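Probable dehydrogenase (Bordetella bronchiseptica, PDB 3MOI) is probably an oxidoreductase of the GFO/IDH/MocA family, using a Rossmann-fold domain to bind a nicotinamide dinucleotide for dehydrogenation of a substrate not yet identified. Local coordinates at residues D234-D237 against S238-H242; D346-R349 against D350-G354. All blocks are in the same frame, centred on the assembly; numbering follows the deposited sequence.

Contact 1: residues D234-D237 against S238-H242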
loop_
_atom_site.group_PDB
_atom_site.type_symbol
_atom_site.label_atom_id
_atom_site.label_comp_id
_atom_site.label_asym_id
_atom_site.label_seq_id
_atom_site.Cartn_x
_atom_site.Cartn_y
_atom_site.Cartn_z
ATOM N N ASP A 234 10.551 -12.414 -5.058
ATOM C CA ASP A 234 11.473 -11.945 -6.084
ATOM C C ASP A 234 10.764 -11.602 -7.393
ATOM O O ASP A 234 11.309 -11.828 -8.512
ATOM C CB ASP A 234 12.564 -12.982 -6.367
ATOM C CG ASP A 234 13.747 -12.383 -7.129
ATOM O OD1 ASP A 234 14.700 -13.151 -7.426
ATOM O OD2 ASP A 234 13.709 -11.149 -7.440
ATOM N N HIS A 235 9.553 -11.052 -7.263
ATOM C CA HIS A 235 8.792 -10.629 -8.425
ATOM C C HIS A 235 8.895 -9.122 -8.450
ATOM O O HIS A 235 9.937 -8.607 -8.782
ATOM C CB HIS A 235 7.379 -11.123 -8.328
ATOM C CG HIS A 235 7.251 -12.595 -8.514
ATOM N ND1 HIS A 235 6.220 -13.327 -7.956
ATOM C CD2 HIS A 235 8.022 -13.478 -9.195
ATOM C CE1 HIS A 235 6.355 -14.599 -8.302
ATOM N NE2 HIS A 235 7.440 -14.718 -9.051
ATOM N N PHE A 236 7.852 -8.368 -8.091
ATOM C CA PHE A 236 7.999 -6.904 -8.115
ATOM C C PHE A 236 9.143 -6.560 -7.167
ATOM O O PHE A 236 9.417 -7.309 -6.215
ATOM C CB PHE A 236 6.720 -6.175 -7.727
ATOM C CG PHE A 236 6.858 -4.674 -7.766
ATOM C CD1 PHE A 236 7.223 -4.035 -8.922
ATOM C CD2 PHE A 236 6.671 -3.919 -6.654
ATOM C CE1 PHE A 236 7.363 -2.669 -8.962
ATOM C CE2 PHE A 236 6.829 -2.552 -6.696
ATOM C CZ PHE A 236 7.169 -1.933 -7.861
ATOM N N ASP A 237 9.822 -5.452 -7.458
ATOM C CA ASP A 237 10.889 -4.982 -6.589
ATOM C C ASP A 237 10.656 -3.542 -6.317
ATOM O O ASP A 237 10.794 -2.713 -7.218
ATOM C CB ASP A 237 12.252 -5.166 -7.234
ATOM C CG ASP A 237 13.378 -4.525 -6.426
ATOM O OD1 ASP A 237 13.107 -3.890 -5.369
ATOM O OD2 ASP A 237 14.551 -4.641 -6.860
ATOM N N SER A 238 10.346 -3.252 -5.056
ATOM C CA SER A 238 9.809 -1.956 -4.676
ATOM C C SER A 238 10.876 -0.893 -4.512
ATOM O O SER A 238 10.566 0.264 -4.291
ATOM C CB SER A 238 8.922 -2.049 -3.396
ATOM O OG SER A 238 9.428 -2.953 -2.422
ATOM N N ASP A 239 12.140 -1.248 -4.640
ATOM C CA ASP A 239 13.144 -0.199 -4.665
ATOM C C ASP A 239 12.922 0.720 -5.896
ATOM O O ASP A 239 13.313 1.895 -5.894
ATOM C CB ASP A 239 14.537 -0.799 -4.604
ATOM C CG ASP A 239 14.806 -1.616 -3.292
ATOM O OD1 ASP A 239 14.177 -1.328 -2.242
ATOM O OD2 ASP A 239 15.678 -2.522 -3.342
ATOM N N GLU A 240 12.221 0.220 -6.923
ATOM C CA GLU A 240 11.749 1.092 -7.997
ATOM C C GLU A 240 10.943 2.279 -7.482
ATOM O O GLU A 240 10.921 3.320 -8.098
ATOM C CB GLU A 240 10.913 0.321 -9.003
ATOM C CG GLU A 240 10.541 1.167 -10.226
ATOM C CD GLU A 240 9.989 0.343 -11.375
ATOM O OE1 GLU A 240 10.112 -0.898 -11.334
ATOM O OE2 GLU A 240 9.403 0.924 -12.318
ATOM N N MET A 241 10.234 2.128 -6.366
ATOM C CA MET A 241 9.406 3.223 -5.871
ATOM C C MET A 241 10.144 3.951 -4.783
ATOM O O MET A 241 9.630 4.898 -4.202
ATOM C CB MET A 241 8.029 2.714 -5.445
ATOM C CG MET A 241 7.080 2.337 -6.653
ATOM S SD MET A 241 5.616 1.479 -6.054
ATOM C CE MET A 241 5.053 1.150 -7.696
ATOM N N HIS A 242 11.389 3.546 -4.543
ATOM C CA HIS A 242 12.271 4.258 -3.632
ATOM C C HIS A 242 13.634 4.543 -4.311
ATOM O O HIS A 242 14.681 4.021 -3.911
ATOM C CB HIS A 242 12.441 3.443 -2.364
ATOM C CG HIS A 242 13.041 4.217 -1.240
ATOM N ND1 HIS A 242 12.326 5.149 -0.518
ATOM C CD2 HIS A 242 14.300 4.238 -0.746
ATOM C CE1 HIS A 242 13.118 5.708 0.379
ATOM N NE2 HIS A 242 14.316 5.162 0.270
HETATM O O HOH W 1 10.714 -2.904 -9.868
#
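The ring of F236 lies against the short 3-10 turn that begins at S238, in a loop of the GFO/IDH/MocA C-terminal domain. From CB the side chain is directed by a chi1 of -179°, which places CG beside the carbonyl carbon and brings the ring over S238 N and CA. CD2 comes beside the S238 backbone, with S238 N over one face of the ring. Further out, CE2 of F236 packs on S238 CA at 3.6 Å. At the far end, CZ of F236 meets the methyl CE of M241 at 3.7 Å, while the sulfur approaches obliquely in a Met-aromatic contact. CE1 of F236 comes obliquely to E240 OE1, 4.0 Å away, with ring and carboxylate planes 44° apart.

D237 opens the turn with both its side chain and its carbonyl. Its OD1 accepts D239 N at 2.9 Å, an Asx turn in which the donor comes from above the carboxylate plane. D237 O receives the longer bond from E240 N at 3.3 Å and also a water, which donates to E240 OE1 as well and so ties that side chain back to the turn. K252 bridges the carboxylates of D237 and D239, probably offsetting the repulsion between them, and E240 OE2 pairs with R313 of the second subunit.

The loop follows strand 225-231 and rests beside the end of strand 145-153, where S238 bonds Y153 and M241 packs on F151. The F236 ring meets Y153 edge-to-face and, across the dimer interface, Y322 of the second subunit, on that subunit's strand 318-323.

Contact 2: residues D346-R349 against D350-G354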
loop_
_atom_site.group_PDB
_atom_site.type_symbol
_atom_site.label_atom_id
_atom_site.label_comp_id
_atom_site.label_asym_id
_atom_site.label_seq_id
_atom_site.Cartn_x
_atom_site.Cartn_y
_atom_site.Cartn_z
ATOM N N ASP A 346 24.116 3.796 19.638
ATOM C CA ASP A 346 23.772 5.043 20.324
ATOM C C ASP A 346 22.625 4.840 21.323
ATOM O O ASP A 346 22.656 5.384 22.438
ATOM C CB ASP A 346 23.377 6.156 19.339
ATOM C CG ASP A 346 24.499 6.514 18.345
ATOM O OD1 ASP A 346 25.694 6.153 18.570
ATOM O OD2 ASP A 346 24.171 7.176 17.322
ATOM N N GLU A 347 21.620 4.045 20.948
ATOM C CA GLU A 347 20.510 3.858 21.850
ATOM C C GLU A 347 21.008 3.212 23.144
ATOM O O GLU A 347 20.679 3.672 24.197
ATOM C CB GLU A 347 19.418 3.047 21.210
ATOM C CG GLU A 347 18.214 3.069 22.016
ATOM C CD GLU A 347 17.085 2.244 21.438
ATOM O OE1 GLU A 347 16.032 2.146 22.145
ATOM O OE2 GLU A 347 17.228 1.714 20.299
ATOM N N LEU A 348 21.874 2.218 23.077
ATOM C CA LEU A 348 22.426 1.662 24.336
ATOM C C LEU A 348 23.282 2.650 25.138
ATOM O O LEU A 348 23.087 2.797 26.368
ATOM C CB LEU A 348 23.298 0.467 24.064
ATOM C CG LEU A 348 23.189 -0.832 24.815
ATOM C CD1 LEU A 348 24.622 -1.333 25.027
ATOM C CD2 LEU A 348 22.351 -0.840 26.023
ATOM N N ARG A 349 24.215 3.323 24.444
ATOM C CA ARG A 349 25.119 4.294 25.104
ATOM C C ARG A 349 24.298 5.255 25.887
ATOM O O ARG A 349 24.556 5.493 27.050
ATOM C CB ARG A 349 25.987 5.072 24.106
ATOM C CG ARG A 349 26.961 6.126 24.807
ATOM C CD ARG A 349 26.858 7.633 24.180
ATOM N NE ARG A 349 27.009 7.518 22.721
ATOM C CZ ARG A 349 26.106 7.819 21.787
ATOM N NH1 ARG A 349 24.933 8.393 22.057
ATOM N NH2 ARG A 349 26.424 7.567 20.538
ATOM N N ASP A 350 23.308 5.805 25.218
ATOM C CA ASP A 350 22.408 6.744 25.811
ATOM C C ASP A 350 21.733 6.214 27.049
ATOM O O ASP A 350 21.575 6.938 28.034
ATOM C CB ASP A 350 21.340 7.177 24.793
ATOM C CG ASP A 350 21.817 8.311 23.865
ATOM O OD1 ASP A 350 22.915 8.845 24.072
ATOM O OD2 ASP A 350 21.078 8.669 22.920
ATOM N N ALA A 351 21.356 4.943 27.018
ATOM C CA ALA A 351 20.747 4.310 28.152
ATOM C C ALA A 351 21.726 4.142 29.300
ATOM O O ALA A 351 21.433 4.458 30.452
ATOM C CB ALA A 351 20.193 3.005 27.714
ATOM N N ILE A 352 22.914 3.637 28.986
ATOM C CA ILE A 352 23.921 3.393 30.022
ATOM C C ILE A 352 24.319 4.719 30.618
ATOM O O ILE A 352 24.503 4.817 31.815
ATOM C CB ILE A 352 25.175 2.747 29.421
ATOM C CG1 ILE A 352 24.855 1.342 28.900
ATOM C CG2 ILE A 352 26.352 2.730 30.501
ATOM C CD1 ILE A 352 25.882 0.732 27.898
ATOM N N ALA A 353 24.475 5.744 29.762
ATOM C CA ALA A 353 24.879 7.078 30.207
ATOM C C ALA A 353 23.799 7.842 30.962
ATOM O O ALA A 353 24.072 8.873 31.515
ATOM C CB ALA A 353 25.405 7.925 29.033
ATOM N N GLY A 354 22.558 7.374 30.983
ATOM C CA GLY A 354 21.520 8.110 31.714
ATOM C C GLY A 354 21.012 9.301 30.923
ATOM O O GLY A 354 20.392 10.176 31.488
#
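D346 O accepts D350 N at 2.9 Å in the last turns of helix 340-352, and the same i to i+4 pattern continues with E347 O to A351 N, L348 O to I352 N and R349 O to A353 N. The last of these is 2.7 Å long. The helix closes in a Schellman motif: G354 takes a positive phi of 79°, a conformation suited to glycine, and its N bonds A351 O at 3.2 Å.

On the side turned to strand 90-93, buried L348 and partly exposed I352 stand one turn apart, their CD1 methyls 3.8 Å from each other. L348 reaches I92 of that strand and I352 reaches H90, so this side of the helix lies on the Rossmann-type domain.

The polar side of the helix carries a salt-bridge network of D346, R349 and D350. R349 leaves the backbone with CG anti to N, then bends at chi2 and chi3, which folds the guanidinium back alongside the D350 side chain instead of extending it away from the helix. NH2 of R349 pairs with D346 OD1 (a short 2.5 Å as modelled), so one arginine joins two aspartates that would otherwise be expected to repel. With NE on D27, NH1 on D350 and NH2 on D346, the guanidinium is held on three nitrogens, which limits its rotation; H25 and R336 N position the D346 carboxylate. E347 OE2 forms its own salt bridge with R360.

Between R349 NH1 and D350 OD1, 2.9 Å apart, the oxygen sits at the guanidinium edge near its plane, but the nitrogen stands 56° out of the carboxylate plane.

Overall arrangement
Contacts 1 and 2 hold different elements on opposite sides of the chain's centre, their own centres about 36 Å apart. The 234-242 segment is largely buried, in a loop of the C-terminal domain at the dimer interface, where a ring, a methionine and a glutamate meet residues of the second subunit. The 346-354 segment is only partly buried: one side of its helix end faces the Rossmann-type domain with aliphatic groups, the other carries a charged network, and no other chain of the assembly touches it. Aspartates matter in both, but in contact 1 they share a lysine from beyond the turn, whereas in contact 2 the arginine joining them belongs to the same helix.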